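Local coordinates for protein L544 (Acanthamoeba polyphaga mimivirus, PDB 4AMQ) that is probably a nucleotidyl transferase of a new type, found in the virion, with two manganese ions held by a cluster of aspartates, at residues 319-322 with 323-326; 342-345 with 346-349; 87-90 with 91-95. All blocks are in the same frame, centred on the assembly; numbering follows the deposited sequence.

Contact 1: 319-322 with 323-326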
ATOM      1  N   MET A 319      19.599  -2.785  16.588  1.00 47.99           N
ATOM      2  CA  MET A 319      18.691  -3.209  17.652  1.00 50.10           C
ATOM      3  C   MET A 319      18.484  -2.160  18.744  1.00 47.87           C
ATOM      4  O   MET A 319      17.656  -2.345  19.633  1.00 48.11           O
ATOM      5  CB  MET A 319      19.151  -4.539  18.258  1.00 51.02           C
ATOM      6  CG  MET A 319      18.998  -5.723  17.316  1.00 45.02           C
ATOM      7  SD  MET A 319      17.282  -5.972  16.812  1.00 53.41           S
ATOM      8  CE  MET A 319      16.551  -6.499  18.360  1.00 49.73           C
ATOM      9  N   ASN A 320      19.230  -1.061  18.677  1.00 48.78           N
ATOM     10  CA  ASN A 320      19.002   0.062  19.583  1.00 51.12           C
ATOM     11  C   ASN A 320      17.643   0.699  19.336  1.00 49.16           C
ATOM     12  O   ASN A 320      17.006   1.201  20.262  1.00 48.67           O
ATOM     13  CB  ASN A 320      20.098   1.120  19.444  1.00 51.99           C
ATOM     14  CG  ASN A 320      21.445   0.635  19.934  1.00 62.04           C
ATOM     15  OD1 ASN A 320      21.531  -0.323  20.704  1.00 62.67           O
ATOM     16  ND2 ASN A 320      22.508   1.298  19.493  1.00 63.85           N
ATOM     17  N   ILE A 321      17.208   0.686  18.078  1.00 51.20           N
ATOM     18  CA  ILE A 321      15.884   1.178  17.717  1.00 47.48           C
ATOM     19  C   ILE A 321      14.821   0.383  18.464  1.00 44.23           C
ATOM     20  O   ILE A 321      13.842   0.941  18.961  1.00 47.61           O
ATOM     21  CB  ILE A 321      15.621   1.057  16.198  1.00 46.77           C
ATOM     22  CG1 ILE A 321      16.687   1.812  15.397  1.00 52.26           C
ATOM     23  CG2 ILE A 321      14.223   1.557  15.854  1.00 36.94           C
ATOM     24  CD1 ILE A 321      16.783   3.291  15.730  1.00 53.38           C
ATOM     25  N   ILE A 322      15.027  -0.929  18.541  1.00 48.80           N
ATOM     26  CA  ILE A 322      14.113  -1.825  19.240  1.00 47.90           C
ATOM     27  C   ILE A 322      14.051  -1.513  20.737  1.00 46.72           C
ATOM     28  O   ILE A 322      12.965  -1.463  21.325  1.00 44.64           O
ATOM     29  CB  ILE A 322      14.512  -3.303  19.034  1.00 49.20           C
ATOM     30  CG1 ILE A 322      14.573  -3.636  17.538  1.00 52.83           C
ATOM     31  CG2 ILE A 322      13.559  -4.231  19.786  1.00 48.20           C
ATOM     32  CD1 ILE A 322      13.288  -3.338  16.785  1.00 52.16           C
ATOM     33  N   ASP A 323      15.214  -1.302  21.351  1.00 50.59           N
ATOM     34  CA  ASP A 323      15.272  -0.943  22.766  1.00 44.89           C
ATOM     35  C   ASP A 323      14.539   0.373  23.035  1.00 44.54           C
ATOM     36  O   ASP A 323      13.842   0.511  24.039  1.00 46.74           O
ATOM     37  CB  ASP A 323      16.723  -0.845  23.248  1.00 50.98           C
ATOM     38  CG  ASP A 323      17.453  -2.175  23.181  1.00 60.81           C
ATOM     39  OD1 ASP A 323      16.774  -3.223  23.100  1.00 60.71           O
ATOM     40  OD2 ASP A 323      18.703  -2.176  23.216  1.00 58.85           O
ATOM     41  N   LYS A 324      14.700   1.341  22.135  1.00 42.66           N
ATOM     42  CA  LYS A 324      13.990   2.614  22.239  1.00 42.28           C
ATOM     43  C   LYS A 324      12.473   2.425  22.170  1.00 42.75           C
ATOM     44  O   LYS A 324      11.717   3.152  22.814  1.00 43.90           O
ATOM     45  CB  LYS A 324      14.444   3.580  21.142  1.00 43.14           C
ATOM     46  CG  LYS A 324      15.846   4.132  21.335  1.00 50.63           C
ATOM     47  CD  LYS A 324      16.043   5.452  20.582  1.00 55.06           C
ATOM     48  CE  LYS A 324      15.947   5.291  19.076  1.00 53.18           C
ATOM     49  NZ  LYS A 324      16.036   6.605  18.365  1.00 54.44           N
ATOM     50  N   ILE A 325      12.030   1.447  21.387  1.00 41.31           N
ATOM     51  CA  ILE A 325      10.604   1.164  21.261  1.00 40.60           C
ATOM     52  C   ILE A 325      10.060   0.549  22.549  1.00 40.55           C
ATOM     53  O   ILE A 325       8.941   0.852  22.960  1.00 39.20           O
ATOM     54  CB  ILE A 325      10.313   0.262  20.037  1.00 37.35           C
ATOM     55  CG1 ILE A 325      10.307   1.099  18.757  1.00 34.37           C
ATOM     56  CG2 ILE A 325       8.986  -0.448  20.179  1.00 33.84           C
ATOM     57  CD1 ILE A 325      10.394   0.280  17.483  1.00 39.88           C
ATOM     58  N   GLN A 326      10.860  -0.298  23.190  1.00 40.67           N
ATOM     59  CA  GLN A 326      10.463  -0.903  24.454  1.00 45.61           C
ATOM     60  C   GLN A 326      10.348   0.148  25.557  1.00 44.89           C
ATOM     61  O   GLN A 326       9.409   0.116  26.344  1.00 45.85           O
ATOM     62  CB  GLN A 326      11.445  -2.005  24.855  1.00 43.64           C
ATOM     63  CG  GLN A 326      11.022  -2.793  26.084  1.00 54.91           C
ATOM     64  CD  GLN A 326       9.690  -3.504  25.901  1.00 59.40           C
ATOM     65  OE1 GLN A 326       9.515  -4.294  24.971  1.00 59.05           O
ATOM     66  NE2 GLN A 326       8.741  -3.218  26.786  1.00 53.46           N
TER
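D323 N donates to M319 O (3.2 Å), and K324 N to N320 O (3.0 Å), so the first turns of helix 319-331 pair their amides four residues apart. I325 N continues the pattern with I321 O, but at an N-H...O angle of 140° it also leans toward I322 O in a second, weak bond. I322 O accordingly serves two donors, the stronger being Q326 N at 3.0 Å.

D323 folds its carboxylate back beside its own backbone N (chi1 -64°), which leaves D323 OD1 and OD2 each 3.7 Å from M319 O, acceptors facing an acceptor. The aliphatic part of K324 starts against the same turn, CG 3.3 Å from N320 O, then bends at chi3 (-65°), bringing CE to 4.0 Å from I321 CD1. Its ammonium reaches Q347 OE1 on helix 334-368. Q326 sends its amide forward to N330.

On the buried side, I325 CG1 rests 3.5 Å from I321 O, and the I325 and I321 side chains meet loosely at CD1 and CG2 (4.4 Å). I322 and I325 also pack on I308 of helix 297-311, while I325 O receives the hydroxyl of S329 and, weakly, the indole N-H of W341.

The isoleucine side chains bring only hydrocarbon, while I321 O, I322 O and I325 N are used in helix bonds and I325 O takes side-chain donors; the charged ends lie on the exposed side. Near the start of the helix, the negative charge of D323 probably interacts favourably with the helix dipole.

Contact 2: 342-345 with 346-349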
ATOM      1  N   ASN A 342       5.176   5.610  16.227  1.00 27.07           N
ATOM      2  CA  ASN A 342       5.130   5.956  14.813  1.00 30.89           C
ATOM      3  C   ASN A 342       6.460   6.575  14.395  1.00 33.63           C
ATOM      4  O   ASN A 342       7.028   6.221  13.366  1.00 32.36           O
ATOM      5  CB  ASN A 342       3.970   6.916  14.534  1.00 29.87           C
ATOM      6  CG  ASN A 342       3.677   7.068  13.047  1.00 35.04           C
ATOM      7  OD1 ASN A 342       3.693   6.095  12.293  1.00 34.98           O
ATOM      8  ND2 ASN A 342       3.408   8.297  12.622  1.00 38.05           N
ATOM      9  N   THR A 343       6.960   7.487  15.222  1.00 33.16           N
ATOM     10  CA  THR A 343       8.247   8.130  14.990  1.00 31.76           C
ATOM     11  C   THR A 343       9.391   7.118  14.924  1.00 33.74           C
ATOM     12  O   THR A 343      10.229   7.171  14.024  1.00 32.16           O
ATOM     13  CB  THR A 343       8.545   9.172  16.086  1.00 36.67           C
ATOM     14  OG1 THR A 343       7.633  10.268  15.959  1.00 34.13           O
ATOM     15  CG2 THR A 343       9.974   9.688  15.969  1.00 40.15           C
ATOM     16  N   LEU A 344       9.418   6.192  15.875  1.00 30.57           N
ATOM     17  CA  LEU A 344      10.472   5.183  15.917  1.00 35.41           C
ATOM     18  C   LEU A 344      10.365   4.154  14.788  1.00 33.19           C
ATOM     19  O   LEU A 344      11.376   3.626  14.329  1.00 29.30           O
ATOM     20  CB  LEU A 344      10.502   4.492  17.281  1.00 30.58           C
ATOM     21  CG  LEU A 344      10.982   5.408  18.411  1.00 38.16           C
ATOM     22  CD1 LEU A 344      10.625   4.842  19.775  1.00 36.37           C
ATOM     23  CD2 LEU A 344      12.482   5.661  18.298  1.00 35.32           C
ATOM     24  N   LEU A 345       9.147   3.871  14.340  1.00 30.75           N
ATOM     25  CA  LEU A 345       8.958   2.943  13.228  1.00 32.71           C
ATOM     26  C   LEU A 345       9.525   3.526  11.940  1.00 33.07           C
ATOM     27  O   LEU A 345       9.856   2.794  11.011  1.00 31.46           O
ATOM     28  CB  LEU A 345       7.480   2.580  13.046  1.00 30.40           C
ATOM     29  CG  LEU A 345       6.878   1.621  14.076  1.00 29.18           C
ATOM     30  CD1 LEU A 345       5.417   1.334  13.753  1.00 26.45           C
ATOM     31  CD2 LEU A 345       7.675   0.325  14.149  1.00 24.60           C
ATOM     32  N   THR A 346       9.641   4.849  11.892  1.00 34.10           N
ATOM     33  CA  THR A 346      10.214   5.516  10.728  1.00 35.06           C
ATOM     34  C   THR A 346      11.717   5.254  10.630  1.00 36.48           C
ATOM     35  O   THR A 346      12.237   4.982   9.547  1.00 39.84           O
ATOM     36  CB  THR A 346       9.941   7.028  10.751  1.00 35.96           C
ATOM     37  OG1 THR A 346       8.536   7.257  10.584  1.00 34.17           O
ATOM     38  CG2 THR A 346      10.701   7.726   9.628  1.00 37.55           C
ATOM     39  N   GLN A 347      12.410   5.333  11.761  1.00 30.91           N
ATOM     40  CA  GLN A 347      13.826   4.992  11.805  1.00 38.68           C
ATOM     41  C   GLN A 347      14.021   3.529  11.438  1.00 35.17           C
ATOM     42  O   GLN A 347      14.910   3.187  10.659  1.00 34.56           O
ATOM     43  CB  GLN A 347      14.406   5.253  13.196  1.00 36.27           C
ATOM     44  CG  GLN A 347      14.383   6.710  13.616  1.00 46.46           C
ATOM     45  CD  GLN A 347      14.712   6.894  15.088  1.00 49.06           C
ATOM     46  OE1 GLN A 347      15.681   6.326  15.596  1.00 45.35           O
ATOM     47  NE2 GLN A 347      13.898   7.682  15.781  1.00 44.54           N
ATOM     48  N   LEU A 348      13.186   2.669  12.014  1.00 30.98           N
ATOM     49  CA  LEU A 348      13.251   1.238  11.753  1.00 35.02           C
ATOM     50  C   LEU A 348      13.031   0.955  10.273  1.00 32.65           C
ATOM     51  O   LEU A 348      13.709   0.118   9.683  1.00 35.13           O
ATOM     52  CB  LEU A 348      12.211   0.494  12.591  1.00 30.67           C
ATOM     53  CG  LEU A 348      12.254  -1.033  12.522  1.00 36.01           C
ATOM     54  CD1 LEU A 348      13.631  -1.549  12.919  1.00 38.47           C
ATOM     55  CD2 LEU A 348      11.173  -1.645  13.404  1.00 33.63           C
ATOM     56  N   TYR A 349      12.079   1.665   9.679  1.00 31.00           N
ATOM     57  CA  TYR A 349      11.771   1.513   8.267  1.00 32.53           C
ATOM     58  C   TYR A 349      13.022   1.793   7.439  1.00 34.52           C
ATOM     59  O   TYR A 349      13.391   1.016   6.561  1.00 30.82           O
ATOM     60  CB  TYR A 349      10.650   2.480   7.881  1.00 33.40           C
ATOM     61  CG  TYR A 349      10.045   2.238   6.518  1.00 35.23           C
ATOM     62  CD1 TYR A 349       8.972   1.368   6.357  1.00 32.24           C
ATOM     63  CD2 TYR A 349      10.529   2.895   5.394  1.00 35.77           C
ATOM     64  CE1 TYR A 349       8.406   1.152   5.119  1.00 35.15           C
ATOM     65  CE2 TYR A 349       9.968   2.684   4.148  1.00 39.20           C
ATOM     66  CZ  TYR A 349       8.907   1.811   4.017  1.00 37.76           C
ATOM     67  OH  TYR A 349       8.346   1.594   2.779  1.00 45.94           O
TER
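The Q347 amide has L344 CD2 to one face, displaced past its nitrogen end, 3.5 Å from NE2 and farther from CD; the two side chains run alongside one another. The extended Q347 chain (chi2 169°) carries the amide there, and OE1 is bonded to K324. The Y349 ring instead turns outward: only its CB stays close, 3.2 Å from L345 O, while R287 makes a cation-pi contact with the ring and D284 bonds weakly to OH.

All this lies on the long helix 334-368 of the helical domain, which is flanked here by helices 319-331, 274-292 and 297-311. Toward the last of these, L345 and L348 slant across one another, CD2 to CD2 at 4.1 Å, and both touch I307.

The helix is irregular at T346, where the better amide bond spans three residues. T346 N bonds T343 O at 3.2 Å, coming from above the carbonyl plane, and N342 O only weakly; its OG1, set beside its own N (chi1 -67°), adds another weak bond to N342 O at 3.3 Å. Regular pairing resumes with L348 N to L344 O (3.1 Å, 166° at the hydrogen) and Y349 N to L345 O at 2.8 Å.

Contact 3: 87-90 with 91-95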
ATOM      1  N   VAL A  87     -22.899   1.450   1.018  1.00 38.80           N
ATOM      2  CA  VAL A  87     -23.482   1.834   2.294  1.00 40.31           C
ATOM      3  C   VAL A  87     -23.798   0.593   3.119  1.00 38.34           C
ATOM      4  O   VAL A  87     -23.526   0.550   4.317  1.00 39.21           O
ATOM      5  CB  VAL A  87     -24.752   2.684   2.102  1.00 41.29           C
ATOM      6  CG1 VAL A  87     -25.541   2.776   3.400  1.00 40.66           C
ATOM      7  CG2 VAL A  87     -24.382   4.069   1.596  1.00 38.24           C
ATOM      8  N   ASP A  88     -24.364  -0.420   2.469  1.00 36.89           N
ATOM      9  CA  ASP A  88     -24.670  -1.678   3.141  1.00 40.23           C
ATOM     10  C   ASP A  88     -23.401  -2.327   3.688  1.00 37.83           C
ATOM     11  O   ASP A  88     -23.372  -2.786   4.827  1.00 38.93           O
ATOM     12  CB  ASP A  88     -25.396  -2.636   2.195  1.00 42.01           C
ATOM     13  CG  ASP A  88     -26.777  -2.136   1.806  1.00 49.70           C
ATOM     14  OD1 ASP A  88     -27.117  -0.988   2.163  1.00 48.25           O
ATOM     15  OD2 ASP A  88     -27.519  -2.885   1.132  1.00 46.71           O
ATOM     16  N   LEU A  89     -22.353  -2.362   2.874  1.00 35.48           N
ATOM     17  CA  LEU A  89     -21.071  -2.899   3.316  1.00 35.61           C
ATOM     18  C   LEU A  89     -20.559  -2.153   4.545  1.00 34.32           C
ATOM     19  O   LEU A  89     -20.187  -2.763   5.545  1.00 33.10           O
ATOM     20  CB  LEU A  89     -20.037  -2.838   2.189  1.00 35.53           C
ATOM     21  CG  LEU A  89     -20.130  -3.947   1.140  1.00 35.40           C
ATOM     22  CD1 LEU A  89     -19.169  -3.687  -0.010  1.00 34.07           C
ATOM     23  CD2 LEU A  89     -19.854  -5.304   1.777  1.00 33.48           C
ATOM     24  N   ILE A  90     -20.546  -0.829   4.464  1.00 33.90           N
ATOM     25  CA  ILE A  90     -20.061  -0.008   5.564  1.00 32.90           C
ATOM     26  C   ILE A  90     -20.818  -0.294   6.860  1.00 34.37           C
ATOM     27  O   ILE A  90     -20.205  -0.522   7.896  1.00 33.79           O
ATOM     28  CB  ILE A  90     -20.114   1.492   5.215  1.00 33.57           C
ATOM     29  CG1 ILE A  90     -19.165   1.789   4.049  1.00 35.74           C
ATOM     30  CG2 ILE A  90     -19.755   2.344   6.430  1.00 32.27           C
ATOM     31  CD1 ILE A  90     -19.139   3.246   3.620  1.00 35.19           C
ATOM     32  N   ASN A  91     -22.147  -0.307   6.793  1.00 36.11           N
ATOM     33  CA  ASN A  91     -22.967  -0.554   7.979  1.00 36.47           C
ATOM     34  C   ASN A  91     -22.761  -1.941   8.583  1.00 39.37           C
ATOM     35  O   ASN A  91     -22.860  -2.116   9.797  1.00 36.61           O
ATOM     36  CB  ASN A  91     -24.452  -0.327   7.678  1.00 39.18           C
ATOM     37  CG  ASN A  91     -24.799   1.142   7.527  1.00 40.52           C
ATOM     38  OD1 ASN A  91     -25.648   1.512   6.718  1.00 44.75           O
ATOM     39  ND2 ASN A  91     -24.136   1.986   8.305  1.00 38.88           N
ATOM     40  N   SER A  92     -22.476  -2.925   7.737  1.00 37.41           N
ATOM     41  CA  SER A  92     -22.280  -4.291   8.205  1.00 34.50           C
ATOM     42  C   SER A  92     -20.965  -4.437   8.959  1.00 36.33           C
ATOM     43  O   SER A  92     -20.713  -5.467   9.579  1.00 36.83           O
ATOM     44  CB  SER A  92     -22.305  -5.269   7.029  1.00 35.82           C
ATOM     45  OG  SER A  92     -21.136  -5.137   6.236  1.00 36.76           O
ATOM     46  N   PHE A  93     -20.124  -3.409   8.897  1.00 36.78           N
ATOM     47  CA  PHE A  93     -18.806  -3.468   9.526  1.00 41.52           C
ATOM     48  C   PHE A  93     -18.730  -2.671  10.824  1.00 35.15           C
ATOM     49  O   PHE A  93     -17.759  -2.784  11.568  1.00 37.98           O
ATOM     50  CB  PHE A  93     -17.726  -2.969   8.561  1.00 36.34           C
ATOM     51  CG  PHE A  93     -17.574  -3.814   7.337  1.00 36.40           C
ATOM     52  CD1 PHE A  93     -17.709  -5.189   7.408  1.00 40.80           C
ATOM     53  CD2 PHE A  93     -17.307  -3.232   6.110  1.00 36.49           C
ATOM     54  CE1 PHE A  93     -17.573  -5.970   6.277  1.00 36.47           C
ATOM     55  CE2 PHE A  93     -17.172  -4.008   4.980  1.00 34.58           C
ATOM     56  CZ  PHE A  93     -17.305  -5.378   5.064  1.00 34.38           C
ATOM     57  N   THR A  94     -19.748  -1.865  11.095  1.00 32.81           N
ATOM     58  CA  THR A  94     -19.708  -0.958  12.238  1.00 39.70           C
ATOM     59  C   THR A  94     -19.433  -1.673  13.568  1.00 39.50           C
ATOM     60  O   THR A  94     -18.748  -1.139  14.439  1.00 39.13           O
ATOM     61  CB  THR A  94     -21.002  -0.132  12.334  1.00 43.70           C
ATOM     62  OG1 THR A  94     -21.245   0.509  11.076  1.00 42.45           O
ATOM     63  CG2 THR A  94     -20.887   0.926  13.429  1.00 42.22           C
ATOM     64  N   ASN A  95     -19.966  -2.880  13.717  1.00 38.48           N
ATOM     65  CA  ASN A  95     -19.746  -3.664  14.927  1.00 39.60           C
ATOM     66  C   ASN A  95     -18.854  -4.875  14.675  1.00 41.22           C
ATOM     67  O   ASN A  95     -18.943  -5.876  15.381  1.00 39.51           O
ATOM     68  CB  ASN A  95     -21.079  -4.114  15.525  1.00 37.98           C
ATOM     69  CG  ASN A  95     -21.978  -2.949  15.881  1.00 44.54           C
ATOM     70  OD1 ASN A  95     -23.101  -2.844  15.389  1.00 47.44           O
ATOM     71  ND2 ASN A  95     -21.486  -2.061  16.739  1.00 37.20           N
TER
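F93 lays its ring beneath the backbone oxygen of L89, four residues earlier on helix 82-93. CB begins 3.5 Å from I90 O. CG, set beside the backbone N by chi1 (-64°), already lies under L89 O. CD2 makes the nearest approach, 3.0 Å from L89 O, and CE2 follows at 3.3 Å; CD1, on the other side of the ring, is more distant. The oxygen therefore sits over one face, almost directly above CD2. At the tip, CZ meets L89 CD2 at 4.2 Å, the leucine running beside the phenylalanine and pointing the same way. S92 OG stands over the same ring face as L89 O, also toward the rim.

The two oxygens are joined: S92 OG donates to L89 O at 2.6 Å, a short bond made possible by chi1 of 71°, which places the hydroxyl between its backbone N and carbonyl carbon. S92 N adds a weak bond to the same carbonyl, while its main acceptor is D88 O.

The helix belongs to the nucleotidyltransferase domain and lies in the connection from strand 66-72 to strand 99-108 of the central mixed sheet, with I90 touching L101 of the latter strand and L173 of helix 169-174. F93, D96 and I99 form the magnesium site; the F93 side chain comes within about 4 Å of the ion, though its hydrocarbon ring offers no ligand atom.

Two residues before F93, N91 N bonds V87 O almost straight (168° at the hydrogen), and the N91 side chain runs alongside V87, OD1 3.6 Å from CG1. F93 N bonds I90 O, three residues back, at 3.1 Å from well above the carbonyl plane.

In the fold
Contacts 1 and 2 belong to successive helices of the helical domain, their centres 10 Å apart, and they interlock directly: K324 NZ lies 2.8 Å from Q347 OE1, K324 CE packs at 3.6 Å on L344 CD2, and I325 CG1 at 3.7 Å on L344 CB. Contact 3 lies in the nucleotidyltransferase domain, its centre 39 Å from that of contact 1 and 33 Å from that of contact 2, and touches neither. Of the first two, contact 2 sits nearer the chain's centre; the side chain of Y349 is about 13 Å from a manganese ion of the pair held by D66, D68 and, for one of them, D213. The magnesium at contact 3 is a separate site.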